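Local coordinates for protein Two-component system sensor histidine kinase (PDB 3OTT) that probably senses saccharides outside the cell and relays the signal by histidine phosphorylation to transcription, this chain being its extracellular beta-propeller and beta-sandwich part, at residues I551-F556 with G578-D583; N559-M564 with V573-G578; K597-L602 with V611-A616. One frame throughout, in Å; residues are numbered along the deposited sequence.

Contact 1. Residues I551-F556 with G578-D583; sequences ISFGSF and GLWIID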
ATOM      1  N   ILE B 551      -5.664  26.353  36.428  1.00 31.85           N
ATOM      2  CA  ILE B 551      -7.027  25.814  36.340  1.00 32.57           C
ATOM      3  C   ILE B 551      -6.965  24.316  36.188  1.00 33.12           C
ATOM      4  O   ILE B 551      -5.948  23.761  35.800  1.00 32.24           O
ATOM      5  CB  ILE B 551      -7.812  26.338  35.103  1.00 33.16           C
ATOM      6  CG1 ILE B 551      -6.962  26.201  33.845  1.00 32.02           C
ATOM      7  CG2 ILE B 551      -8.312  27.772  35.319  1.00 33.61           C
ATOM      8  CD1 ILE B 551      -7.748  25.930  32.631  1.00 32.07           C
ATOM      9  N   SER B 552      -8.066  23.652  36.484  1.00 34.92           N
ATOM     10  CA  SER B 552      -8.159  22.233  36.194  1.00 36.22           C
ATOM     11  C   SER B 552      -9.355  22.089  35.308  1.00 36.91           C
ATOM     12  O   SER B 552     -10.292  22.861  35.384  1.00 37.34           O
ATOM     13  CB  SER B 552      -8.309  21.400  37.470  1.00 36.47           C
ATOM     14  OG  SER B 552      -9.588  21.601  38.016  1.00 39.93           O
ATOM     15  N   PHE B 553      -9.323  21.115  34.432  1.00 38.01           N
ATOM     16  CA  PHE B 553     -10.395  21.034  33.497  1.00 40.94           C
ATOM     17  C   PHE B 553     -10.805  19.601  33.327  1.00 44.04           C
ATOM     18  O   PHE B 553      -9.972  18.694  33.309  1.00 43.36           O
ATOM     19  CB  PHE B 553     -10.014  21.677  32.153  1.00 39.29           C
ATOM     20  CG  PHE B 553      -8.769  21.125  31.553  1.00 36.25           C
ATOM     21  CD1 PHE B 553      -8.763  19.854  30.959  1.00 34.16           C
ATOM     22  CD2 PHE B 553      -7.599  21.854  31.582  1.00 33.41           C
ATOM     23  CE1 PHE B 553      -7.614  19.318  30.415  1.00 31.67           C
ATOM     24  CE2 PHE B 553      -6.440  21.323  31.024  1.00 31.92           C
ATOM     25  CZ  PHE B 553      -6.451  20.045  30.441  1.00 30.75           C
ATOM     26  N   GLY B 554     -12.114  19.423  33.244  1.00 48.56           N
ATOM     27  CA  GLY B 554     -12.719  18.155  32.863  1.00 53.30           C
ATOM     28  C   GLY B 554     -12.774  17.118  33.951  1.00 56.64           C
ATOM     29  O   GLY B 554     -12.957  17.423  35.136  1.00 57.13           O
ATOM     30  N   SER B 555     -12.660  15.879  33.497  1.00 59.49           N
ATOM     31  CA  SER B 555     -12.278  14.741  34.313  1.00 62.45           C
ATOM     32  C   SER B 555     -11.596  13.746  33.341  1.00 63.75           C
ATOM     33  O   SER B 555     -11.700  13.918  32.113  1.00 64.39           O
ATOM     34  CB  SER B 555     -13.504  14.149  34.997  1.00 63.75           C
ATOM     35  OG  SER B 555     -14.008  15.065  35.950  1.00 64.24           O
ATOM     36  N   PHE B 556     -10.861  12.753  33.846  1.00 65.30           N
ATOM     37  CA  PHE B 556     -10.534  12.614  35.263  1.00 66.97           C
ATOM     38  C   PHE B 556      -9.480  13.667  35.721  1.00 66.04           C
ATOM     39  O   PHE B 556      -8.991  14.494  34.915  1.00 65.24           O
ATOM     40  CB  PHE B 556     -10.064  11.164  35.535  1.00 67.94           C
ATOM     41  CG  PHE B 556     -11.109  10.090  35.198  1.00 71.79           C
ATOM     42  CD1 PHE B 556     -12.312   9.991  35.937  1.00 74.58           C
ATOM     43  CD2 PHE B 556     -10.873   9.161  34.164  1.00 73.94           C
ATOM     44  CE1 PHE B 556     -13.286   8.993  35.644  1.00 77.24           C
ATOM     45  CE2 PHE B 556     -11.833   8.150  33.855  1.00 76.21           C
ATOM     46  CZ  PHE B 556     -13.047   8.069  34.604  1.00 77.97           C
ATOM     47  N   GLY B 578      -9.562  13.593  25.158  1.00 35.57           N
ATOM     48  CA  GLY B 578     -10.081  14.491  24.140  1.00 33.81           C
ATOM     49  C   GLY B 578      -9.351  15.822  24.002  1.00 32.05           C
ATOM     50  O   GLY B 578      -8.239  16.021  24.516  1.00 31.30           O
ATOM     51  N   LEU B 579     -10.013  16.724  23.307  1.00 31.05           N
ATOM     52  CA  LEU B 579      -9.472  17.987  22.923  1.00 31.34           C
ATOM     53  C   LEU B 579     -10.111  19.120  23.737  1.00 30.89           C
ATOM     54  O   LEU B 579     -11.320  19.267  23.772  1.00 31.57           O
ATOM     55  CB  LEU B 579      -9.749  18.196  21.427  1.00 31.55           C
ATOM     56  CG  LEU B 579      -8.699  18.854  20.535  1.00 34.35           C
ATOM     57  CD1 LEU B 579      -9.420  19.609  19.349  1.00 36.42           C
ATOM     58  CD2 LEU B 579      -7.797  19.790  21.234  1.00 32.44           C
ATOM     59  N   TRP B 580      -9.281  19.905  24.407  1.00 29.86           N
ATOM     60  CA  TRP B 580      -9.751  21.124  25.087  1.00 29.87           C
ATOM     61  C   TRP B 580      -9.157  22.378  24.461  1.00 28.66           C
ATOM     62  O   TRP B 580      -7.987  22.405  24.122  1.00 28.62           O
ATOM     63  CB  TRP B 580      -9.388  21.081  26.584  1.00 29.41           C
ATOM     64  CG  TRP B 580     -10.037  19.926  27.266  1.00 32.06           C
ATOM     65  CD1 TRP B 580      -9.732  18.595  27.112  1.00 30.36           C
ATOM     66  CD2 TRP B 580     -11.153  19.982  28.154  1.00 32.84           C
ATOM     67  NE1 TRP B 580     -10.588  17.829  27.852  1.00 31.84           N
ATOM     68  CE2 TRP B 580     -11.463  18.655  28.515  1.00 34.21           C
ATOM     69  CE3 TRP B 580     -11.917  21.030  28.681  1.00 35.31           C
ATOM     70  CZ2 TRP B 580     -12.487  18.346  29.396  1.00 36.52           C
ATOM     71  CZ3 TRP B 580     -12.937  20.740  29.549  1.00 37.80           C
ATOM     72  CH2 TRP B 580     -13.216  19.399  29.906  1.00 40.61           C
ATOM     73  N   ILE B 581      -9.981  23.401  24.340  1.00 28.36           N
ATOM     74  CA  ILE B 581      -9.591  24.712  23.894  1.00 27.50           C
ATOM     75  C   ILE B 581      -9.766  25.718  25.058  1.00 27.74           C
ATOM     76  O   ILE B 581     -10.847  25.821  25.640  1.00 28.11           O
ATOM     77  CB  ILE B 581     -10.509  25.138  22.741  1.00 29.17           C
ATOM     78  CG1 ILE B 581     -10.393  24.134  21.583  1.00 27.57           C
ATOM     79  CG2 ILE B 581     -10.241  26.636  22.322  1.00 27.09           C
ATOM     80  CD1 ILE B 581     -11.152  24.593  20.265  1.00 32.96           C
ATOM     81  N   ILE B 582      -8.714  26.484  25.348  1.00 26.36           N
ATOM     82  CA  ILE B 582      -8.672  27.334  26.539  1.00 26.57           C
ATOM     83  C   ILE B 582      -8.346  28.741  26.114  1.00 27.00           C
ATOM     84  O   ILE B 582      -7.353  28.971  25.415  1.00 26.03           O
ATOM     85  CB  ILE B 582      -7.553  26.872  27.512  1.00 24.68           C
ATOM     86  CG1 ILE B 582      -7.758  25.410  27.931  1.00 26.12           C
ATOM     87  CG2 ILE B 582      -7.421  27.781  28.726  1.00 22.72           C
ATOM     88  CD1 ILE B 582      -6.463  24.810  28.555  1.00 24.12           C
ATOM     89  N   ASP B 583      -9.139  29.692  26.580  1.00 27.68           N
ATOM     90  CA  ASP B 583      -8.942  31.065  26.151  1.00 28.98           C
ATOM     91  C   ASP B 583      -7.729  31.623  26.862  1.00 27.70           C
ATOM     92  O   ASP B 583      -7.611  31.478  28.060  1.00 28.05           O
ATOM     93  CB  ASP B 583     -10.172  31.920  26.462  1.00 30.80           C
ATOM     94  CG  ASP B 583      -9.923  33.415  26.193  1.00 35.23           C
ATOM     95  OD1 ASP B 583      -9.250  34.102  27.001  1.00 37.95           O
ATOM     96  OD2 ASP B 583     -10.384  33.895  25.142  1.00 40.23           O
TER

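Contact 2. Residues N559-M564 with V573-G578; sequences NEILSM and VSTTNG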
ATOM      1  N   ASN B 559      -5.526  12.756  34.029  1.00 54.21           N
ATOM      2  CA  ASN B 559      -5.908  12.800  32.612  1.00 50.24           C
ATOM      3  C   ASN B 559      -4.780  13.460  31.820  1.00 46.02           C
ATOM      4  O   ASN B 559      -4.607  14.664  31.869  1.00 46.01           O
ATOM      5  CB  ASN B 559      -7.215  13.587  32.445  1.00 51.24           C
ATOM      6  CG  ASN B 559      -7.493  13.970  30.998  1.00 51.78           C
ATOM      7  OD1 ASN B 559      -7.245  13.175  30.090  1.00 54.70           O
ATOM      8  ND2 ASN B 559      -8.008  15.189  30.773  1.00 49.12           N
ATOM      9  N   GLU B 560      -4.024  12.660  31.091  1.00 41.86           N
ATOM     10  CA  GLU B 560      -2.749  13.062  30.551  1.00 38.17           C
ATOM     11  C   GLU B 560      -2.807  14.023  29.371  1.00 34.45           C
ATOM     12  O   GLU B 560      -3.563  13.854  28.441  1.00 33.64           O
ATOM     13  CB  GLU B 560      -1.974  11.839  30.105  1.00 39.54           C
ATOM     14  CG  GLU B 560      -1.954  10.637  31.083  1.00 46.06           C
ATOM     15  CD  GLU B 560      -1.262   9.410  30.460  1.00 52.74           C
ATOM     16  OE1 GLU B 560      -0.628   9.568  29.372  1.00 53.31           O
ATOM     17  OE2 GLU B 560      -1.351   8.300  31.058  1.00 55.78           O
ATOM     18  N   ILE B 561      -1.949  15.014  29.404  1.00 30.94           N
ATOM     19  CA  ILE B 561      -1.815  15.952  28.286  1.00 29.15           C
ATOM     20  C   ILE B 561      -0.809  15.410  27.270  1.00 27.05           C
ATOM     21  O   ILE B 561       0.324  15.081  27.643  1.00 25.27           O
ATOM     22  CB  ILE B 561      -1.370  17.344  28.779  1.00 29.02           C
ATOM     23  CG1 ILE B 561      -2.484  17.970  29.650  1.00 29.60           C
ATOM     24  CG2 ILE B 561      -1.036  18.206  27.631  1.00 27.66           C
ATOM     25  CD1 ILE B 561      -2.274  19.418  29.967  1.00 29.81           C
ATOM     26  N   LEU B 562      -1.234  15.304  26.011  1.00 25.54           N
ATOM     27  CA  LEU B 562      -0.393  14.714  24.956  1.00 25.85           C
ATOM     28  C   LEU B 562       0.359  15.795  24.128  1.00 25.79           C
ATOM     29  O   LEU B 562       1.518  15.603  23.769  1.00 26.10           O
ATOM     30  CB  LEU B 562      -1.192  13.746  24.053  1.00 25.61           C
ATOM     31  CG  LEU B 562      -1.954  12.473  24.533  1.00 27.67           C
ATOM     32  CD1 LEU B 562      -2.634  11.695  23.322  1.00 25.34           C
ATOM     33  CD2 LEU B 562      -1.120  11.482  25.418  1.00 23.85           C
ATOM     34  N   SER B 563      -0.307  16.922  23.870  1.00 24.70           N
ATOM     35  CA  SER B 563       0.208  17.998  23.086  1.00 24.60           C
ATOM     36  C   SER B 563      -0.554  19.281  23.416  1.00 25.08           C
ATOM     37  O   SER B 563      -1.742  19.235  23.770  1.00 26.00           O
ATOM     38  CB  SER B 563       0.054  17.696  21.589  1.00 24.90           C
ATOM     39  OG  SER B 563       0.847  18.621  20.825  1.00 27.27           O
ATOM     40  N   MET B 564       0.113  20.424  23.303  1.00 24.60           N
ATOM     41  CA  MET B 564      -0.554  21.743  23.523  1.00 25.30           C
ATOM     42  C   MET B 564      -0.046  22.703  22.471  1.00 25.60           C
ATOM     43  O   MET B 564       1.164  22.744  22.226  1.00 23.89           O
ATOM     44  CB  MET B 564      -0.150  22.349  24.865  1.00 25.67           C
ATOM     45  CG  MET B 564      -0.745  21.678  26.088  1.00 28.54           C
ATOM     46  SD  MET B 564      -0.115  22.338  27.645  1.00 30.62           S
ATOM     47  CE  MET B 564      -0.679  23.992  27.624  1.00 29.10           C
ATOM     48  N   VAL B 573      -5.341  21.910  23.544  1.00 20.30           N
ATOM     49  CA  VAL B 573      -4.738  20.925  24.433  1.00 20.37           C
ATOM     50  C   VAL B 573      -5.322  19.560  24.126  1.00 21.54           C
ATOM     51  O   VAL B 573      -6.515  19.308  24.346  1.00 22.81           O
ATOM     52  CB  VAL B 573      -4.974  21.293  25.923  1.00 20.46           C
ATOM     53  CG1 VAL B 573      -4.145  20.364  26.862  1.00 21.89           C
ATOM     54  CG2 VAL B 573      -4.565  22.696  26.177  1.00 17.74           C
ATOM     55  N   SER B 574      -4.480  18.693  23.589  1.00 21.68           N
ATOM     56  CA  SER B 574      -4.858  17.338  23.249  1.00 22.98           C
ATOM     57  C   SER B 574      -4.502  16.426  24.418  1.00 23.79           C
ATOM     58  O   SER B 574      -3.397  16.513  24.949  1.00 22.81           O
ATOM     59  CB  SER B 574      -4.095  16.913  22.017  1.00 23.29           C
ATOM     60  OG  SER B 574      -4.451  15.596  21.715  1.00 26.86           O
ATOM     61  N   THR B 575      -5.459  15.620  24.863  1.00 24.58           N
ATOM     62  CA  THR B 575      -5.270  14.757  26.002  1.00 26.06           C
ATOM     63  C   THR B 575      -5.801  13.373  25.623  1.00 27.85           C
ATOM     64  O   THR B 575      -6.479  13.202  24.609  1.00 27.13           O
ATOM     65  CB  THR B 575      -6.153  15.143  27.219  1.00 26.17           C
ATOM     66  OG1 THR B 575      -7.536  14.874  26.900  1.00 28.27           O
ATOM     67  CG2 THR B 575      -5.996  16.593  27.639  1.00 26.76           C
ATOM     68  N   THR B 576      -5.541  12.425  26.513  1.00 29.24           N
ATOM     69  CA  THR B 576      -6.062  11.077  26.459  1.00 32.39           C
ATOM     70  C   THR B 576      -7.585  11.021  26.382  1.00 34.08           C
ATOM     71  O   THR B 576      -8.149  10.088  25.813  1.00 34.51           O
ATOM     72  CB  THR B 576      -5.647  10.350  27.748  1.00 33.16           C
ATOM     73  OG1 THR B 576      -4.234  10.146  27.707  1.00 34.30           O
ATOM     74  CG2 THR B 576      -6.371   8.985  27.870  1.00 35.64           C
ATOM     75  N   ASN B 577      -8.250  12.002  26.989  1.00 35.77           N
ATOM     76  CA  ASN B 577      -9.703  11.998  27.010  1.00 38.25           C
ATOM     77  C   ASN B 577     -10.367  12.988  26.021  1.00 37.71           C
ATOM     78  O   ASN B 577     -11.578  13.200  26.042  1.00 38.94           O
ATOM     79  CB  ASN B 577     -10.210  12.129  28.464  1.00 40.02           C
ATOM     80  CG  ASN B 577     -10.280  10.747  29.201  1.00 43.78           C
ATOM     81  OD1 ASN B 577      -9.293   9.992  29.269  1.00 44.38           O
ATOM     82  ND2 ASN B 577     -11.470  10.417  29.726  1.00 49.94           N
ATOM     83  N   GLY B 578      -9.562  13.593  25.158  1.00 35.57           N
ATOM     84  CA  GLY B 578     -10.081  14.491  24.140  1.00 33.81           C
ATOM     85  C   GLY B 578      -9.351  15.822  24.002  1.00 32.05           C
ATOM     86  O   GLY B 578      -8.239  16.021  24.516  1.00 31.30           O
TER

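Contact 3. Residues K597-L602 with V611-A616; sequences KRFTSL and VYLGGA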
ATOM      1  N   LYS B 597     -10.594   9.855  17.953  1.00 42.91           N
ATOM      2  CA  LYS B 597      -9.138   9.825  17.737  1.00 41.34           C
ATOM      3  C   LYS B 597      -8.410  10.703  18.740  1.00 39.35           C
ATOM      4  O   LYS B 597      -8.957  11.733  19.183  1.00 40.54           O
ATOM      5  CB  LYS B 597      -8.763  10.284  16.331  1.00 41.26           C
ATOM      6  CG  LYS B 597      -9.331   9.413  15.252  1.00 44.91           C
ATOM      7  CD  LYS B 597      -8.436   8.229  14.933  1.00 48.99           C
ATOM      8  CE  LYS B 597      -8.781   7.711  13.536  1.00 51.31           C
ATOM      9  NZ  LYS B 597      -9.207   8.855  12.674  1.00 48.82           N
ATOM     10  N   ARG B 598      -7.196  10.297  19.103  1.00 35.90           N
ATOM     11  CA  ARG B 598      -6.413  11.015  20.091  1.00 33.61           C
ATOM     12  C   ARG B 598      -5.093  11.484  19.444  1.00 31.42           C
ATOM     13  O   ARG B 598      -4.430  10.751  18.692  1.00 32.48           O
ATOM     14  CB  ARG B 598      -6.198  10.161  21.324  1.00 34.09           C
ATOM     15  CG  ARG B 598      -7.557   9.683  22.002  1.00 37.33           C
ATOM     16  CD  ARG B 598      -8.376  10.862  22.537  1.00 38.65           C
ATOM     17  NE  ARG B 598      -9.580  10.434  23.246  1.00 40.83           N
ATOM     18  CZ  ARG B 598     -10.816  10.795  22.913  1.00 41.28           C
ATOM     19  NH1 ARG B 598     -11.051  11.577  21.870  1.00 39.80           N
ATOM     20  NH2 ARG B 598     -11.828  10.367  23.627  1.00 43.41           N
ATOM     21  N   PHE B 599      -4.752  12.725  19.677  1.00 27.28           N
ATOM     22  CA  PHE B 599      -3.769  13.352  18.856  1.00 24.74           C
ATOM     23  C   PHE B 599      -2.566  13.596  19.669  1.00 21.99           C
ATOM     24  O   PHE B 599      -2.679  14.161  20.719  1.00 21.94           O
ATOM     25  CB  PHE B 599      -4.344  14.629  18.246  1.00 25.24           C
ATOM     26  CG  PHE B 599      -5.580  14.369  17.380  1.00 24.92           C
ATOM     27  CD1 PHE B 599      -5.476  13.610  16.194  1.00 25.52           C
ATOM     28  CD2 PHE B 599      -6.811  14.826  17.768  1.00 23.68           C
ATOM     29  CE1 PHE B 599      -6.582  13.356  15.401  1.00 26.06           C
ATOM     30  CE2 PHE B 599      -7.952  14.566  16.984  1.00 26.38           C
ATOM     31  CZ  PHE B 599      -7.842  13.834  15.816  1.00 28.01           C
ATOM     32  N   THR B 600      -1.409  13.137  19.194  1.00 19.44           N
ATOM     33  CA  THR B 600      -0.183  13.242  19.973  1.00 17.19           C
ATOM     34  C   THR B 600       0.696  14.372  19.415  1.00 16.08           C
ATOM     35  O   THR B 600       1.821  14.577  19.860  1.00 14.89           O
ATOM     36  CB  THR B 600       0.586  11.949  19.905  1.00 15.95           C
ATOM     37  OG1 THR B 600       0.583  11.577  18.538  1.00 16.68           O
ATOM     38  CG2 THR B 600      -0.089  10.842  20.744  1.00 17.12           C
ATOM     39  N   SER B 601       0.133  15.155  18.504  1.00 15.63           N
ATOM     40  CA  SER B 601       0.869  16.238  17.863  1.00 16.67           C
ATOM     41  C   SER B 601      -0.082  17.347  17.411  1.00 16.34           C
ATOM     42  O   SER B 601      -1.172  17.049  16.942  1.00 16.21           O
ATOM     43  CB  SER B 601       1.530  15.647  16.591  1.00 16.24           C
ATOM     44  OG  SER B 601       2.595  16.510  16.327  1.00 25.08           O
ATOM     45  N   LEU B 602       0.313  18.601  17.514  1.00 15.66           N
ATOM     46  CA  LEU B 602      -0.555  19.711  17.018  1.00 17.97           C
ATOM     47  C   LEU B 602       0.254  20.826  16.266  1.00 17.43           C
ATOM     48  O   LEU B 602       1.380  21.133  16.660  1.00 17.19           O
ATOM     49  CB  LEU B 602      -1.384  20.358  18.157  1.00 17.02           C
ATOM     50  CG  LEU B 602      -2.417  19.569  18.993  1.00 19.47           C
ATOM     51  CD1 LEU B 602      -2.723  20.263  20.341  1.00 16.93           C
ATOM     52  CD2 LEU B 602      -3.764  19.265  18.254  1.00 17.57           C
ATOM     53  N   VAL B 611      -5.534  24.013  11.560  1.00 27.23           N
ATOM     54  CA  VAL B 611      -4.802  23.242  12.579  1.00 23.62           C
ATOM     55  C   VAL B 611      -4.645  21.777  12.144  1.00 22.97           C
ATOM     56  O   VAL B 611      -5.603  21.136  11.741  1.00 22.28           O
ATOM     57  CB  VAL B 611      -5.509  23.310  13.957  1.00 24.47           C
ATOM     58  CG1 VAL B 611      -4.729  22.489  15.034  1.00 20.46           C
ATOM     59  CG2 VAL B 611      -5.655  24.750  14.402  1.00 23.67           C
ATOM     60  N   TYR B 612      -3.415  21.278  12.209  1.00 21.95           N
ATOM     61  CA  TYR B 612      -3.082  19.872  11.923  1.00 20.95           C
ATOM     62  C   TYR B 612      -3.008  19.109  13.228  1.00 20.75           C
ATOM     63  O   TYR B 612      -2.343  19.564  14.186  1.00 20.22           O
ATOM     64  CB  TYR B 612      -1.748  19.769  11.178  1.00 18.26           C
ATOM     65  CG  TYR B 612      -1.849  20.442   9.817  1.00 21.84           C
ATOM     66  CD1 TYR B 612      -2.317  19.752   8.693  1.00 21.90           C
ATOM     67  CD2 TYR B 612      -1.518  21.765   9.659  1.00 23.75           C
ATOM     68  CE1 TYR B 612      -2.443  20.375   7.467  1.00 24.34           C
ATOM     69  CE2 TYR B 612      -1.628  22.406   8.383  1.00 27.32           C
ATOM     70  CZ  TYR B 612      -2.106  21.712   7.325  1.00 25.39           C
ATOM     71  OH  TYR B 612      -2.214  22.352   6.117  1.00 30.63           O
ATOM     72  N   LEU B 613      -3.661  17.949  13.261  1.00 19.88           N
ATOM     73  CA  LEU B 613      -3.728  17.187  14.491  1.00 20.49           C
ATOM     74  C   LEU B 613      -3.130  15.799  14.208  1.00 19.84           C
ATOM     75  O   LEU B 613      -3.717  14.988  13.493  1.00 21.45           O
ATOM     76  CB  LEU B 613      -5.158  17.114  14.986  1.00 19.96           C
ATOM     77  CG  LEU B 613      -5.874  18.450  15.256  1.00 23.17           C
ATOM     78  CD1 LEU B 613      -6.702  18.979  14.049  1.00 18.56           C
ATOM     79  CD2 LEU B 613      -6.779  18.314  16.491  1.00 22.75           C
ATOM     80  N   GLY B 614      -1.932  15.556  14.701  1.00 17.88           N
ATOM     81  CA  GLY B 614      -1.202  14.381  14.226  1.00 17.66           C
ATOM     82  C   GLY B 614      -1.459  13.260  15.169  1.00 17.40           C
ATOM     83  O   GLY B 614      -1.595  13.462  16.376  1.00 18.43           O
ATOM     84  N   GLY B 615      -1.614  12.075  14.616  1.00 19.06           N
ATOM     85  CA  GLY B 615      -2.031  10.932  15.398  1.00 18.28           C
ATOM     86  C   GLY B 615      -1.533   9.670  14.764  1.00 19.29           C
ATOM     87  O   GLY B 615      -0.432   9.647  14.247  1.00 18.40           O
ATOM     88  N   ALA B 616      -2.342   8.604  14.835  1.00 21.60           N
ATOM     89  CA  ALA B 616      -1.931   7.284  14.401  1.00 22.81           C
ATOM     90  C   ALA B 616      -2.137   7.140  12.899  1.00 23.89           C
ATOM     91  O   ALA B 616      -3.263   7.217  12.415  1.00 24.24           O
ATOM     92  CB  ALA B 616      -2.734   6.217  15.159  1.00 24.65           C
TER

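Contact 1. Residues I551-F556 with G578-D583
Phe553 meets the indole of Trp580 over one of its faces, with Phe553 CD1 3.7 Å from Trp580 CD2 and above the centre of the bicyclic system. The rings form a tilted aromatic pair, their planes inclined by 36°. Contact runs the length of the phenylalanine: CE1 reaches the five-membered ring near CG and CD1 of Trp580, while Phe553 CB makes a CH-pi contact 4.3 Å from the centroid of the six-membered ring. With chi1 at 55°, Phe553 CG stands between its own backbone N and carbonyl carbon, which starts the ring toward the indole. The backbone follows close behind, Gly554 CA coming to 3.2 Å from Trp580 CH2, a tight approach at the far end of the indole. Farther along, Phe553 CE2 touches Ile582 CD1, and Ile551 CD1 meets Ile582 CG2 at 4.3 Å.

A second shell surrounds this row. Ala589 touches Phe553, Trp580 and Ile582 alike, and Val538 lies against Ile551, Phe553 and Ile582. Backbone bonds of Ile551 to Val538 and of Phe553 to Gly536 tie one segment into its own blade, whereas Trp580 is paired with Val573 in the next. The contact thus joins two successive blades of the second beta-propeller. No hydrogen bond spans the segments; the blades meet here through one face of the Trp580 indole, the Phe553 ring and aliphatic carbons, so cohesion rests on the fit of apolar surfaces, with dispersion and hydrophobic burial as its probable source.

Contact 2. Residues N559-M564 with V573-G578
Leu562 and Ser563 both direct their backbone N-H groups at Ser574 O, Leu562 N at 2.7 Å and Ser563 N, more distantly, at 3.3 Å. Two residues thus face one, a classic beta bulge, and one carbonyl serves both donors. Ser574 N returns a bond to Ser563 O of 2.8 Å. Beyond the bulge the register has slipped by one residue, Ile561 facing Thr575, and Thr576 N binds Glu560 O, lying in the plane of that carbonyl.

Apolar contacts gather on the face carrying Ile561, Met564 and Val573. Val573 CG1, anti to its backbone N (chi1 -171°), touches Ile561 CD1 and Met564 CG, each at 3.7 Å. Met564 and Val573 lie side by side and point the same way, and Val538 of the preceding blade packs on Ile561 and Met564. The two strands form the innermost hairpin of a four-stranded propeller blade. Ser563 and Ser574 occupy its other face, toward Leu602 of the following blade, where Ser574 OG is hydrogen-bonded to Phe599 O.

Polar side chains concentrate at the turn. Thr575 begins a type I beta turn ending at Gly578, and its OG1 accepts from Asn577 N at 3.0 Å, an ST turn, while donating to Gly578 O at 2.7 Å. Thr575 N reaches that same oxygen from the opposite face of its plane. The Asn559 amide reaches this turn, OD1 lying 3.5 Å from Asn577 CB, with the two asparagine amide planes 70° apart; its buried ND2 finds no hydrogen-bonding partner in the model.

Contact 3. Residues K597-L602 with V611-A616
Phe599 packs on Leu613 across the inner hairpin of the blade that closes the second propeller, a sheet in which strand 310-313, from the start of that propeller, is hydrogen-bonded to strand 618-623 from its end. Closure of this kind is the familiar "velcro" of beta-propellers. From the backbone outward, Phe599 CB lies 3.5 Å from Gly614 O, which borders the ring in its plane. Phe599 CG then comes under Leu613 CB, whose CH-pi contact approaches the ring face 16° off its normal, displaced toward the rim. The two flanks of the ring differ: CD1 and, beyond it, CE1 run beside Leu613 O, whereas Phe599 CD2 meets Leu613 CD2 at 3.7 Å and CE2 stays near the same methyl. Leu613 CD2 also touches Leu602 CD2 at 3.6 Å, so one leucine branch bridges phenylalanine and leucine. Over the opposite face of the ring passes the carbonyl carbon of Lys597.

Next to Phe599 in sequence the backbone forms a classic beta bulge, Thr600 and Ser601 both facing Gly614. Gly614 O receives Thr600 N at 2.8 Å, nearly along the C=O axis, and Ser601 N through a weak bond. Thr600 OG1 turns to Phe326 O, starting strand 326-331 of the neighbouring blade, and to Gln325 NE2 just before it. Gly614 N reaches Ser601 O at 2.8 Å, from 40° above the plane of that carbonyl.

How the contacts relate
The three contacts step through three consecutive blades of the second propeller. Contact 1 bridges the blade ending in strand 547-552 and the next; contact 2 lies wholly within that next blade, sharing Gly578 and its sheet with contact 1, their centres about 8 Å apart. In sequence, contact 2 is enclosed by contact 1, up to the shared Gly578, and contact 3 follows both. Contact 3 belongs to the closing blade, its centre about 10 Å from that of contact 2 and about 16 Å from contact 1; Leu579 CD1 packs on Leu613 CD2. Contacts within and between blades therefore continue one into the next as the extracellular propeller ring closes.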